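Local atomic coordinates of predicted transcriptional regulator (Oenococcus oeni, PDB entry 3BY6), a protein that probably binds DNA through a winged helix-turn-helix domain of the GntR family and regulates transcription as a dimer. Residues 14-19 / 43-48; 18-23 / 27-32; 39-44 / 50-55; 66-69 / 73-76; 96-101 / 109-114. All coordinates share one frame; numbering follows the deposited sequence.

Interaction 1: 14-19 / 43-48; sequences LQLVDR and LQEKIN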
# COMPACT_ATOMS: atom_id res chain seq x y z
N LEU D 14 -11.54 9.87 -2.62
CA LEU D 14 -10.08 9.97 -2.51
C LEU D 14 -9.38 8.99 -3.43
O LEU D 14 -8.27 9.25 -3.86
CB LEU D 14 -9.61 9.76 -1.06
CG LEU D 14 -10.11 10.88 -0.13
CD1 LEU D 14 -10.16 10.44 1.36
CD2 LEU D 14 -9.32 12.17 -0.33
N GLN D 15 -10.00 7.87 -3.76
CA GLN D 15 -9.41 7.04 -4.80
C GLN D 15 -9.44 7.75 -6.16
O GLN D 15 -8.55 7.56 -6.99
CB GLN D 15 -10.09 5.69 -4.87
CG GLN D 15 -9.96 4.88 -3.56
CD GLN D 15 -10.60 3.52 -3.64
OE1 GLN D 15 -10.54 2.84 -4.66
NE2 GLN D 15 -11.22 3.10 -2.54
N LEU D 16 -10.47 8.55 -6.40
CA LEU D 16 -10.55 9.33 -7.63
C LEU D 16 -9.61 10.54 -7.61
O LEU D 16 -9.02 10.85 -8.62
CB LEU D 16 -11.97 9.81 -7.90
CG LEU D 16 -12.19 10.64 -9.18
CD1 LEU D 16 -11.61 9.96 -10.42
CD2 LEU D 16 -13.70 10.87 -9.32
N VAL D 17 -9.52 11.21 -6.46
CA VAL D 17 -8.49 12.24 -6.24
C VAL D 17 -7.13 11.64 -6.59
O VAL D 17 -6.35 12.26 -7.34
CB VAL D 17 -8.52 12.82 -4.76
CG1 VAL D 17 -7.26 13.69 -4.42
CG2 VAL D 17 -9.82 13.62 -4.48
N ASP D 18 -6.85 10.43 -6.08
CA ASP D 18 -5.54 9.79 -6.32
C ASP D 18 -5.36 9.53 -7.78
O ASP D 18 -4.25 9.66 -8.35
CB ASP D 18 -5.41 8.42 -5.65
CG ASP D 18 -5.43 8.44 -4.10
OD1 ASP D 18 -5.25 9.49 -3.46
OD2 ASP D 18 -5.64 7.34 -3.54
N ARG D 19 -6.44 9.08 -8.42
CA ARG D 19 -6.33 8.65 -9.83
C ARG D 19 -5.98 9.86 -10.68
O ARG D 19 -5.09 9.79 -11.54
CB ARG D 19 -7.63 8.01 -10.34
CG ARG D 19 -7.60 7.65 -11.81
CD ARG D 19 -8.99 7.18 -12.28
NE ARG D 19 -9.00 6.44 -13.55
CZ ARG D 19 -8.52 5.21 -13.73
NH1 ARG D 19 -7.92 4.54 -12.73
NH2 ARG D 19 -8.60 4.63 -14.92
N LEU D 43 -19.96 9.24 -15.13
CA LEU D 43 -20.21 8.24 -16.17
C LEU D 43 -18.96 7.51 -16.67
O LEU D 43 -19.02 6.34 -17.02
CB LEU D 43 -20.90 8.91 -17.38
CG LEU D 43 -21.24 8.06 -18.60
CD1 LEU D 43 -22.19 6.93 -18.22
CD2 LEU D 43 -21.84 8.95 -19.67
N GLN D 44 -17.84 8.19 -16.74
CA GLN D 44 -16.55 7.54 -17.05
C GLN D 44 -16.16 6.55 -15.95
O GLN D 44 -15.81 5.42 -16.26
CB GLN D 44 -15.47 8.60 -17.22
CG GLN D 44 -14.04 8.12 -17.40
CD GLN D 44 -13.84 7.24 -18.60
OE1 GLN D 44 -14.17 7.62 -19.72
NE2 GLN D 44 -13.28 6.04 -18.37
N GLU D 45 -16.25 6.94 -14.68
CA GLU D 45 -15.73 6.10 -13.58
C GLU D 45 -16.82 5.28 -12.86
O GLU D 45 -16.52 4.53 -11.93
CB GLU D 45 -14.97 6.95 -12.55
CG GLU D 45 -13.87 7.84 -13.15
CD GLU D 45 -12.78 7.05 -13.86
OE1 GLU D 45 -12.90 5.83 -14.07
OE2 GLU D 45 -11.77 7.65 -14.22
N LYS D 46 -18.06 5.44 -13.31
CA LYS D 46 -19.21 4.71 -12.78
C LYS D 46 -19.39 4.96 -11.27
O LYS D 46 -19.64 4.04 -10.50
CB LYS D 46 -19.10 3.22 -13.10
CG LYS D 46 -19.04 2.93 -14.58
CD LYS D 46 -19.07 1.44 -14.82
CE LYS D 46 -19.62 1.03 -16.16
NZ LYS D 46 -20.09 -0.40 -16.05
N ILE D 47 -19.26 6.23 -10.89
CA ILE D 47 -19.39 6.68 -9.49
C ILE D 47 -20.60 7.60 -9.37
O ILE D 47 -21.06 8.19 -10.35
CB ILE D 47 -18.18 7.56 -9.07
CG1 ILE D 47 -16.85 6.89 -9.36
CG2 ILE D 47 -18.23 7.90 -7.60
CD1 ILE D 47 -15.71 7.83 -9.07
N ASN D 48 -21.10 7.72 -8.15
CA ASN D 48 -22.10 8.71 -7.77
C ASN D 48 -21.57 10.12 -8.16
O ASN D 48 -20.42 10.45 -7.89
CB ASN D 48 -22.40 8.52 -6.26
CG ASN D 48 -23.43 9.50 -5.70
OD1 ASN D 48 -24.14 10.21 -6.43
ND2 ASN D 48 -23.52 9.55 -4.36
O HOH W 1 -11.52 5.23 -16.17
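In the winged helix-turn-helix domain of this GntR-family protein, helix 12-25 packs against the end of helix 38-45 and the turn behind it, and Leu16, Arg19, Glu45 and Ile47 carry the contact. The apolar part is Leu16, whose two methyls go separate ways: CD2 meets Ile47 CD1 at 3.7 Å, while CD1 lies 4.1 Å from CG of Glu45. Because CG of Leu16 is trans to its amide nitrogen (chi1 180°), the branched end is carried across to the turn. Lys46 has left helical geometry, with positive phi, and the following Ile47 points its side chain toward helix 12-25. Beside this apolar patch runs a salt bridge, Arg19 NE to Glu45 OE2 at 3.1 Å. Arg19 reaches it with a chain extended from CG to NE, whereas Glu45 folds back at chi2 (-61°). The guanidinium and carboxylate planes stand 86° apart, so the two groups do not pair in a flat, two-pronged way. A water adds a second link: it donates to Glu45 OE1 (2.6 Å), accepts from Gln44 NE2 and weakly from Arg19 NH2. Glu45 OE1 also accepts a hydrogen bond from the backbone N of Met4 in the second subunit. The buried carboxylate is thus met by a positive charge, a water and a backbone N-H, which would be expected to favour its ionised form; the Met4 bond also links the junction to the second subunit.

Interaction 2: 18-23 / 27-32; sequences DRIKNE and DVLSAN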
# COMPACT_ATOMS: atom_id res chain seq x y z
N ASP D 18 -6.85 10.43 -6.08
CA ASP D 18 -5.54 9.79 -6.32
C ASP D 18 -5.36 9.53 -7.78
O ASP D 18 -4.25 9.66 -8.35
CB ASP D 18 -5.41 8.42 -5.65
CG ASP D 18 -5.43 8.44 -4.10
OD1 ASP D 18 -5.25 9.49 -3.46
OD2 ASP D 18 -5.64 7.34 -3.54
N ARG D 19 -6.44 9.08 -8.42
CA ARG D 19 -6.33 8.65 -9.83
C ARG D 19 -5.98 9.86 -10.68
O ARG D 19 -5.09 9.79 -11.54
CB ARG D 19 -7.63 8.01 -10.34
CG ARG D 19 -7.60 7.65 -11.81
CD ARG D 19 -8.99 7.18 -12.28
NE ARG D 19 -9.00 6.44 -13.55
CZ ARG D 19 -8.52 5.21 -13.73
NH1 ARG D 19 -7.92 4.54 -12.73
NH2 ARG D 19 -8.60 4.63 -14.92
N ILE D 20 -6.69 10.94 -10.45
CA ILE D 20 -6.47 12.15 -11.27
C ILE D 20 -5.08 12.78 -11.07
O ILE D 20 -4.44 13.20 -12.05
CB ILE D 20 -7.62 13.17 -11.10
CG1 ILE D 20 -8.86 12.66 -11.88
CG2 ILE D 20 -7.20 14.55 -11.57
CD1 ILE D 20 -10.20 13.24 -11.46
N LYS D 21 -4.61 12.84 -9.82
CA LYS D 21 -3.27 13.37 -9.57
C LYS D 21 -2.18 12.55 -10.22
O LYS D 21 -1.11 13.06 -10.57
CB LYS D 21 -2.98 13.43 -8.08
CG LYS D 21 -3.78 14.46 -7.35
CD LYS D 21 -3.72 14.27 -5.84
CE LYS D 21 -2.32 14.27 -5.29
NZ LYS D 21 -2.33 13.72 -3.90
N ASN D 22 -2.39 11.25 -10.32
CA ASN D 22 -1.38 10.41 -10.95
C ASN D 22 -1.35 10.64 -12.47
O ASN D 22 -0.28 10.61 -13.08
CB ASN D 22 -1.59 8.95 -10.61
CG ASN D 22 -0.33 8.11 -10.87
OD1 ASN D 22 -0.33 7.20 -11.71
ND2 ASN D 22 0.75 8.43 -10.15
N GLU D 23 -2.52 10.86 -13.06
CA GLU D 23 -2.62 11.17 -14.48
C GLU D 23 -1.91 12.48 -14.79
O GLU D 23 -1.23 12.60 -15.81
CB GLU D 23 -4.08 11.24 -14.93
CG GLU D 23 -4.71 9.86 -14.98
CD GLU D 23 -6.15 9.86 -15.43
OE1 GLU D 23 -6.79 10.94 -15.47
OE2 GLU D 23 -6.64 8.76 -15.74
N ASP D 27 1.58 12.93 -16.94
CA ASP D 27 1.29 13.63 -18.21
C ASP D 27 0.14 13.00 -19.02
O ASP D 27 -0.01 13.26 -20.19
CB ASP D 27 2.57 13.79 -19.04
CG ASP D 27 2.47 14.93 -20.09
OD1 ASP D 27 2.03 16.08 -19.74
OD2 ASP D 27 2.84 14.68 -21.28
N VAL D 28 -0.69 12.17 -18.40
CA VAL D 28 -1.90 11.69 -19.06
C VAL D 28 -2.88 12.87 -19.19
O VAL D 28 -3.60 13.00 -20.19
CB VAL D 28 -2.49 10.50 -18.28
CG1 VAL D 28 -3.92 10.14 -18.74
CG2 VAL D 28 -1.57 9.34 -18.42
N LEU D 29 -2.93 13.68 -18.15
CA LEU D 29 -3.62 14.96 -18.17
C LEU D 29 -2.52 15.98 -18.08
O LEU D 29 -1.61 15.82 -17.27
CB LEU D 29 -4.59 15.08 -17.00
CG LEU D 29 -5.71 14.03 -16.99
CD1 LEU D 29 -6.43 13.97 -15.64
CD2 LEU D 29 -6.69 14.30 -18.11
N SER D 30 -2.57 17.00 -18.95
CA SER D 30 -1.54 18.04 -19.04
C SER D 30 -2.02 19.34 -18.42
O SER D 30 -3.22 19.57 -18.25
CB SER D 30 -1.12 18.28 -20.51
OG SER D 30 -0.33 17.18 -20.98
N ALA D 31 -1.06 20.22 -18.12
CA ALA D 31 -1.35 21.55 -17.59
C ALA D 31 -2.47 22.20 -18.37
O ALA D 31 -2.46 22.18 -19.61
CB ALA D 31 -0.08 22.45 -17.61
N ASN D 32 -3.44 22.76 -17.65
CA ASN D 32 -4.56 23.52 -18.22
C ASN D 32 -5.59 22.70 -19.04
O ASN D 32 -6.54 23.27 -19.56
CB ASN D 32 -4.03 24.72 -19.01
CG ASN D 32 -2.95 25.50 -18.23
OD1 ASN D 32 -1.78 25.59 -18.68
ND2 ASN D 32 -3.31 26.01 -17.05
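The carbonyl oxygen of Glu23 is gripped by two successive backbone N-H groups from the loop that follows helix 12-25. Leu29 N gives the straighter bond, 3.1 Å to Glu23 O with an angle of 168° at the hydrogen, and it comes from above the carbonyl plane. Val28 N is nearer, 2.7 Å from Glu23 O, but its angle of 127° makes that bond weak. Beside this link the Glu23 side chain spreads over the loop. Glu23 CB lies 3.8 Å from Val28 CB, and Leu29 CD1 comes up to the same CB and to OE1. With chi2 of Glu23 at -179°, the stem stays stretched and its CG packs on Val28 CG1, the chains crossing at a slant. Leu29 CD1 also touches Ile20 CG2 at 4.2 Å, so Leu29 bears on two residues one turn apart. Farther along, Ser30 OG donates to Asp27 OD1 at 2.9 Å, approaching from above the carboxylate plane, and Ser30 N is held by Asp33 OD2. Asn32 then joins Thr76 through the backbone. Positive phi at Asp27 and amides turned back onto a carbonyl of the last turns mark the chain leaving a helix C-terminus, here from the first helix of the winged helix-turn-helix domain toward strand 34-35.

Interaction 3: 39-44 / 50-55; sequences RETALQ and NTVAKA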
# COMPACT_ATOMS: atom_id res chain seq x y z
N ARG D 39 -20.72 15.18 -13.99
CA ARG D 39 -21.60 14.20 -14.60
C ARG D 39 -20.87 13.29 -15.59
O ARG D 39 -21.07 12.09 -15.59
CB ARG D 39 -22.69 14.96 -15.32
CG ARG D 39 -23.96 14.22 -15.60
CD ARG D 39 -25.13 15.17 -15.28
NE ARG D 39 -26.35 14.90 -16.03
CZ ARG D 39 -27.57 15.28 -15.66
NH1 ARG D 39 -27.76 15.95 -14.51
NH2 ARG D 39 -28.62 14.98 -16.43
N GLU D 40 -20.00 13.86 -16.41
CA GLU D 40 -19.19 13.06 -17.33
C GLU D 40 -18.13 12.21 -16.67
O GLU D 40 -17.78 11.14 -17.18
CB GLU D 40 -18.50 13.95 -18.32
CG GLU D 40 -19.48 14.60 -19.21
CD GLU D 40 -18.88 15.75 -19.96
OE1 GLU D 40 -18.33 16.68 -19.31
OE2 GLU D 40 -18.98 15.70 -21.20
N THR D 41 -17.55 12.71 -15.58
CA THR D 41 -16.61 11.88 -14.82
C THR D 41 -17.36 10.74 -14.09
O THR D 41 -16.91 9.61 -14.09
CB THR D 41 -15.72 12.75 -13.91
OG1 THR D 41 -14.91 13.59 -14.76
CG2 THR D 41 -14.80 11.88 -13.01
N ALA D 42 -18.51 11.05 -13.48
CA ALA D 42 -19.36 10.06 -12.88
C ALA D 42 -19.74 8.91 -13.86
O ALA D 42 -19.76 7.74 -13.47
CB ALA D 42 -20.60 10.74 -12.29
N LEU D 43 -19.96 9.24 -15.13
CA LEU D 43 -20.21 8.24 -16.17
C LEU D 43 -18.96 7.51 -16.67
O LEU D 43 -19.02 6.34 -17.02
CB LEU D 43 -20.90 8.91 -17.38
CG LEU D 43 -21.24 8.06 -18.60
CD1 LEU D 43 -22.19 6.93 -18.22
CD2 LEU D 43 -21.84 8.95 -19.67
N GLN D 44 -17.84 8.19 -16.74
CA GLN D 44 -16.55 7.54 -17.05
C GLN D 44 -16.16 6.55 -15.95
O GLN D 44 -15.81 5.42 -16.26
CB GLN D 44 -15.47 8.60 -17.22
CG GLN D 44 -14.04 8.12 -17.40
CD GLN D 44 -13.84 7.24 -18.60
OE1 GLN D 44 -14.17 7.62 -19.72
NE2 GLN D 44 -13.28 6.04 -18.37
N ASN D 50 -22.19 12.93 -6.73
CA ASN D 50 -21.80 13.59 -5.47
C ASN D 50 -20.39 13.25 -5.03
O ASN D 50 -19.67 14.08 -4.48
CB ASN D 50 -22.75 13.17 -4.32
CG ASN D 50 -24.03 14.03 -4.25
OD1 ASN D 50 -24.34 14.82 -5.16
ND2 ASN D 50 -24.78 13.87 -3.15
N THR D 51 -20.03 11.99 -5.22
CA THR D 51 -18.72 11.48 -4.87
C THR D 51 -17.69 12.16 -5.76
O THR D 51 -16.68 12.64 -5.27
CB THR D 51 -18.73 9.93 -5.04
OG1 THR D 51 -19.69 9.39 -4.13
CG2 THR D 51 -17.35 9.28 -4.78
N VAL D 52 -17.97 12.24 -7.05
CA VAL D 52 -17.09 12.94 -7.99
C VAL D 52 -16.97 14.43 -7.62
O VAL D 52 -15.88 15.01 -7.68
CB VAL D 52 -17.58 12.78 -9.44
CG1 VAL D 52 -16.82 13.76 -10.39
CG2 VAL D 52 -17.44 11.31 -9.90
N ALA D 53 -18.09 15.04 -7.21
CA ALA D 53 -18.07 16.40 -6.71
C ALA D 53 -17.16 16.56 -5.49
O ALA D 53 -16.46 17.55 -5.39
CB ALA D 53 -19.46 16.87 -6.40
N LYS D 54 -17.15 15.59 -4.56
CA LYS D 54 -16.23 15.66 -3.42
C LYS D 54 -14.78 15.53 -3.90
O LYS D 54 -13.89 16.16 -3.37
CB LYS D 54 -16.52 14.62 -2.33
CG LYS D 54 -17.97 14.53 -1.86
CD LYS D 54 -18.16 13.97 -0.41
CE LYS D 54 -17.38 12.68 -0.12
NZ LYS D 54 -17.18 12.50 1.39
N ALA D 55 -14.54 14.69 -4.91
CA ALA D 55 -13.21 14.51 -5.44
C ALA D 55 -12.68 15.80 -6.06
O ALA D 55 -11.55 16.20 -5.83
CB ALA D 55 -13.21 13.39 -6.46
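Val52 of helix 49-61 sets its two methyls against consecutive residues of helix 38-45. Val52 CG1 faces Thr41, lying 3.8 Å from Thr41 CG2 and equally near its CB, while Val52 CG2 reaches the backbone of Ala42, 3.7 Å from Ala42 N, and stands 4.0 Å from Ala42 CB. This division follows from chi1 of Val52 (168°), which sets CG1 trans to the amide nitrogen and CG2 trans to the carbonyl carbon, so that the fork opens over the Thr41-Ala42 peptide. Thr41 is turned to match. Its chi1 of -64° places CG2 trans to its own nitrogen and facing Val52, and brings OG1 next to that nitrogen, where it hydrogen-bonds Tyr56 OH and, weakly, Ser37 O. One branch of the threonine therefore serves the apolar interface and the other is satisfied by polar groups. The small side chain of Ala42 is consistent with the close approach here: its CA is 6.1 Å from that of Val52. All three residues are buried, and the exchange between the segments is purely van der Waals in kind. Leu16 of helix 12-25 and Ile47 of the turn also touch Val52, so this valine touches three parts of the domain. Helices 38-45 and 49-61, joined by a short turn, form the helix-turn-helix, in which, as in related GntR proteins, helix 49-61 is probably the DNA-recognition helix.

Interaction 4: 66-69 / 73-76; sequences RTIP and TFIT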
# COMPACT_ATOMS: atom_id res chain seq x y z
N ARG D 66 -8.51 23.57 -11.01
CA ARG D 66 -9.03 24.94 -10.82
C ARG D 66 -10.40 24.99 -11.52
O ARG D 66 -10.52 24.58 -12.67
CB ARG D 66 -8.05 25.95 -11.47
CG ARG D 66 -7.92 27.31 -10.75
CD ARG D 66 -7.02 28.38 -11.54
NE ARG D 66 -5.69 27.88 -11.98
CZ ARG D 66 -4.51 28.06 -11.34
NH1 ARG D 66 -4.45 28.75 -10.21
NH2 ARG D 66 -3.38 27.56 -11.86
N THR D 67 -11.43 25.44 -10.81
CA THR D 67 -12.77 25.63 -11.40
C THR D 67 -13.03 27.11 -11.68
O THR D 67 -13.37 27.85 -10.75
CB THR D 67 -13.89 25.06 -10.50
OG1 THR D 67 -14.57 24.01 -11.20
CG2 THR D 67 -14.92 26.14 -10.16
N ILE D 68 -12.90 27.52 -12.94
CA ILE D 68 -13.01 28.93 -13.31
C ILE D 68 -14.43 29.25 -13.85
O ILE D 68 -14.79 28.82 -14.96
CB ILE D 68 -11.84 29.34 -14.28
CG1 ILE D 68 -11.28 30.74 -13.90
CG2 ILE D 68 -12.23 29.23 -15.75
CD1 ILE D 68 -10.58 30.83 -12.48
N PRO D 69 -15.25 30.00 -13.04
CA PRO D 69 -16.73 30.05 -13.20
C PRO D 69 -17.24 30.31 -14.61
O PRO D 69 -16.66 31.13 -15.32
CB PRO D 69 -17.14 31.21 -12.28
CG PRO D 69 -16.10 31.21 -11.21
CD PRO D 69 -14.81 30.86 -11.92
N THR D 73 -13.68 23.30 -15.47
CA THR D 73 -12.72 22.81 -14.49
C THR D 73 -11.55 22.33 -15.30
O THR D 73 -11.71 21.61 -16.30
CB THR D 73 -13.25 21.60 -13.70
OG1 THR D 73 -14.48 21.96 -13.07
CG2 THR D 73 -12.25 21.11 -12.65
N PHE D 74 -10.36 22.73 -14.84
CA PHE D 74 -9.14 22.60 -15.62
C PHE D 74 -8.06 22.09 -14.72
O PHE D 74 -8.02 22.44 -13.56
CB PHE D 74 -8.70 23.98 -16.17
CG PHE D 74 -9.62 24.54 -17.19
CD1 PHE D 74 -9.43 24.28 -18.52
CD2 PHE D 74 -10.69 25.33 -16.82
CE1 PHE D 74 -10.28 24.80 -19.46
CE2 PHE D 74 -11.55 25.84 -17.76
CZ PHE D 74 -11.34 25.57 -19.08
N ILE D 75 -7.18 21.26 -15.25
CA ILE D 75 -5.92 20.93 -14.58
C ILE D 75 -5.15 22.24 -14.32
O ILE D 75 -5.14 23.12 -15.16
CB ILE D 75 -5.06 19.96 -15.41
CG1 ILE D 75 -5.87 18.71 -15.82
CG2 ILE D 75 -3.79 19.57 -14.64
CD1 ILE D 75 -6.76 18.10 -14.69
N THR D 76 -4.54 22.35 -13.13
CA THR D 76 -3.65 23.46 -12.77
C THR D 76 -2.60 23.74 -13.88
O THR D 76 -2.23 22.86 -14.67
CB THR D 76 -2.94 23.15 -11.40
OG1 THR D 76 -2.25 24.34 -10.92
CG2 THR D 76 -1.99 21.96 -11.55
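Arg66 and Phe74 form a hydrogen-bonded antiparallel pair: Arg66 N donates to Phe74 O at 2.8 Å, and Phe74 N returns a bond to Arg66 O at 2.9 Å. Arg66 O is also approached by Thr73 CA, 3.4 Å away, in a CA-H...O contact. At the next, non-hydrogen-bonded pair the hydroxyls meet, Thr67 OG1 to Thr73 OG1 at 2.8 Å, and either may donate. The other face carries Arg66 and Phe74, and Ile68 CG2 comes within 4.0 Å of Phe74 CE2 at an oblique angle to the ring. Strands 65-68 and 72-75 make the beta hairpin that forms the wing of the winged helix-turn-helix domain; their segment axes run at 142°, so the pair is well twisted. Arg66, bent at chi3 (-50°), brings NH2 to 3.5 Å from Thr76 OG1, a hydroxyl that is hydrogen-bonded to Asn78 N. Beyond the pair, Glu60 OE2 accepts from Thr67 N and so ties the outer strand to helix 49-61. On the far side of strand 72-75, backbone bonds from Thr73 to Leu35 and from Ile75 to Asp33 attach strand 34-35.

Interaction 5: 96-101 / 109-114; sequences QVIAEL and ERIKKI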
# COMPACT_ATOMS: atom_id res chain seq x y z
N GLN D 96 10.16 3.69 3.30
CA GLN D 96 9.26 2.87 4.11
C GLN D 96 9.58 1.39 3.82
O GLN D 96 9.98 0.65 4.73
CB GLN D 96 7.81 3.26 3.78
CG GLN D 96 6.62 2.39 4.33
CD GLN D 96 5.21 2.89 3.76
OE1 GLN D 96 4.85 2.63 2.58
NE2 GLN D 96 4.46 3.63 4.60
N VAL D 97 9.49 0.99 2.54
CA VAL D 97 9.82 -0.42 2.17
C VAL D 97 11.27 -0.81 2.55
O VAL D 97 11.48 -1.88 3.10
CB VAL D 97 9.47 -0.78 0.70
CG1 VAL D 97 10.38 -0.07 -0.29
CG2 VAL D 97 9.61 -2.27 0.51
N ILE D 98 12.24 0.05 2.30
CA ILE D 98 13.64 -0.24 2.69
C ILE D 98 13.80 -0.34 4.22
O ILE D 98 14.53 -1.21 4.73
CB ILE D 98 14.61 0.83 2.17
CG1 ILE D 98 14.68 0.81 0.65
CG2 ILE D 98 15.99 0.65 2.78
CD1 ILE D 98 15.55 1.90 0.04
N ALA D 99 13.09 0.53 4.94
CA ALA D 99 13.07 0.49 6.40
C ALA D 99 12.58 -0.88 6.90
O ALA D 99 13.22 -1.51 7.73
CB ALA D 99 12.14 1.61 6.96
N GLU D 100 11.44 -1.29 6.37
CA GLU D 100 10.84 -2.57 6.68
C GLU D 100 11.66 -3.82 6.27
O GLU D 100 11.71 -4.79 7.00
CB GLU D 100 9.42 -2.62 6.11
CG GLU D 100 8.58 -3.63 6.92
CD GLU D 100 7.13 -3.67 6.53
OE1 GLU D 100 6.68 -2.70 5.88
OE2 GLU D 100 6.45 -4.67 6.91
N LEU D 101 12.30 -3.80 5.10
CA LEU D 101 13.30 -4.82 4.74
C LEU D 101 14.48 -4.88 5.70
O LEU D 101 15.03 -5.94 5.95
CB LEU D 101 13.84 -4.61 3.30
CG LEU D 101 12.92 -5.03 2.13
CD1 LEU D 101 13.44 -4.45 0.82
CD2 LEU D 101 12.73 -6.56 2.02
N GLU D 109 23.55 -3.49 2.61
CA GLU D 109 24.43 -3.80 1.47
C GLU D 109 23.75 -4.75 0.47
O GLU D 109 23.96 -4.61 -0.75
CB GLU D 109 25.77 -4.37 1.93
CG GLU D 109 26.84 -4.44 0.82
CD GLU D 109 28.10 -5.23 1.23
OE1 GLU D 109 28.13 -5.76 2.37
OE2 GLU D 109 29.06 -5.31 0.41
N ARG D 110 22.95 -5.70 0.96
CA ARG D 110 22.15 -6.58 0.09
C ARG D 110 21.05 -5.82 -0.64
O ARG D 110 20.85 -6.02 -1.83
CB ARG D 110 21.51 -7.74 0.86
CG ARG D 110 20.61 -8.71 -0.01
CD ARG D 110 21.43 -9.85 -0.68
NE ARG D 110 20.84 -10.48 -1.89
CZ ARG D 110 19.76 -11.28 -1.91
NH1 ARG D 110 19.06 -11.53 -0.80
NH2 ARG D 110 19.33 -11.80 -3.06
N ILE D 111 20.32 -4.97 0.09
CA ILE D 111 19.25 -4.16 -0.50
C ILE D 111 19.83 -3.37 -1.67
O ILE D 111 19.21 -3.25 -2.71
CB ILE D 111 18.58 -3.20 0.54
CG1 ILE D 111 17.86 -4.03 1.62
CG2 ILE D 111 17.61 -2.25 -0.15
CD1 ILE D 111 17.24 -3.23 2.75
N LYS D 112 21.05 -2.89 -1.48
CA LYS D 112 21.76 -2.13 -2.50
C LYS D 112 21.91 -2.96 -3.80
O LYS D 112 21.57 -2.49 -4.89
CB LYS D 112 23.12 -1.68 -1.93
CG LYS D 112 23.79 -0.54 -2.69
CD LYS D 112 24.58 0.42 -1.77
CE LYS D 112 25.72 1.10 -2.54
NZ LYS D 112 25.23 2.02 -3.69
N LYS D 113 22.37 -4.20 -3.66
CA LYS D 113 22.51 -5.15 -4.77
C LYS D 113 21.18 -5.45 -5.42
O LYS D 113 21.10 -5.54 -6.63
CB LYS D 113 23.09 -6.47 -4.28
CG LYS D 113 24.56 -6.42 -3.81
CD LYS D 113 25.54 -5.85 -4.88
CE LYS D 113 26.88 -6.63 -4.96
NZ LYS D 113 27.89 -5.95 -5.86
N ILE D 114 20.14 -5.60 -4.60
CA ILE D 114 18.80 -5.93 -5.08
C ILE D 114 18.28 -4.84 -5.98
O ILE D 114 17.74 -5.10 -7.06
CB ILE D 114 17.81 -6.23 -3.89
CG1 ILE D 114 18.21 -7.51 -3.15
CG2 ILE D 114 16.35 -6.37 -4.37
CD1 ILE D 114 17.29 -7.87 -2.00
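Apolar side-chain packing dominates this contact, and Ile111 is its centre. Its CD1 is the atom that does the touching: it lies 3.7 Å from Leu101 CB and 4.1 Å from Ile98 CG2, one turn apart on helix 79-103. Chi1 of -65° and chi2 of 176° keep the CG1-CD1 arm of Ile111 extended, so that the terminal methyl reaches the other helix. From the other side, Ile98 offers its CG2 branch, which chi1 of -66° sets trans to its amide nitrogen, while Leu101 offers the root of its side chain. The same CD1 also comes to 3.9 Å from the carbonyl oxygen Ile98 O, an approach to the backbone itself. The nearest CA atoms of the two segments, those of Ile98 and Ile111, are 7.6 Å apart, and the side chain of Ile111 spans that distance.

The two segments belong to the C-terminal helical region, where the long helix 79-103 is followed after a short loop by helix 108-119, the segments running neither parallel nor antiparallel; it lies far from the wing and the helix-turn-helix.

Contacts with the second subunit enclose the same residues: Leu90 of that subunit packs on Val97 and Leu101, and its Leu119 on Ile98. The apolar contact between the two helices is therefore continuous with the dimer interface.

Polar contacts lie to the side. Leu101 O accepts from Ser104 OG at the close of the long helix, and Glu100 OE2 makes a salt bridge with Arg89 NH2 of the second subunit.

Overall arrangement
Interactions 1 and 3 lie side by side, centres 6 Å apart, and share helix 38-45; Leu16 touches Val52, joining them into one core of the winged helix-turn-helix domain. Interaction 3 is buried and wholly apolar, whereas interaction 1 adds a salt bridge and water where the second subunit approaches. Interactions 1 and 2 both use helix 12-25, but interaction 2 is a surface contact that combines backbone bonds with side-chain packing. It meets interaction 4, another surface contact, through Asn32 and Thr76; there backbone strand pairing dominates, with some side-chain packing. Interaction 5 stands apart, about 40 Å between centres from interaction 3, buried and apolar again but beside the dimer partner.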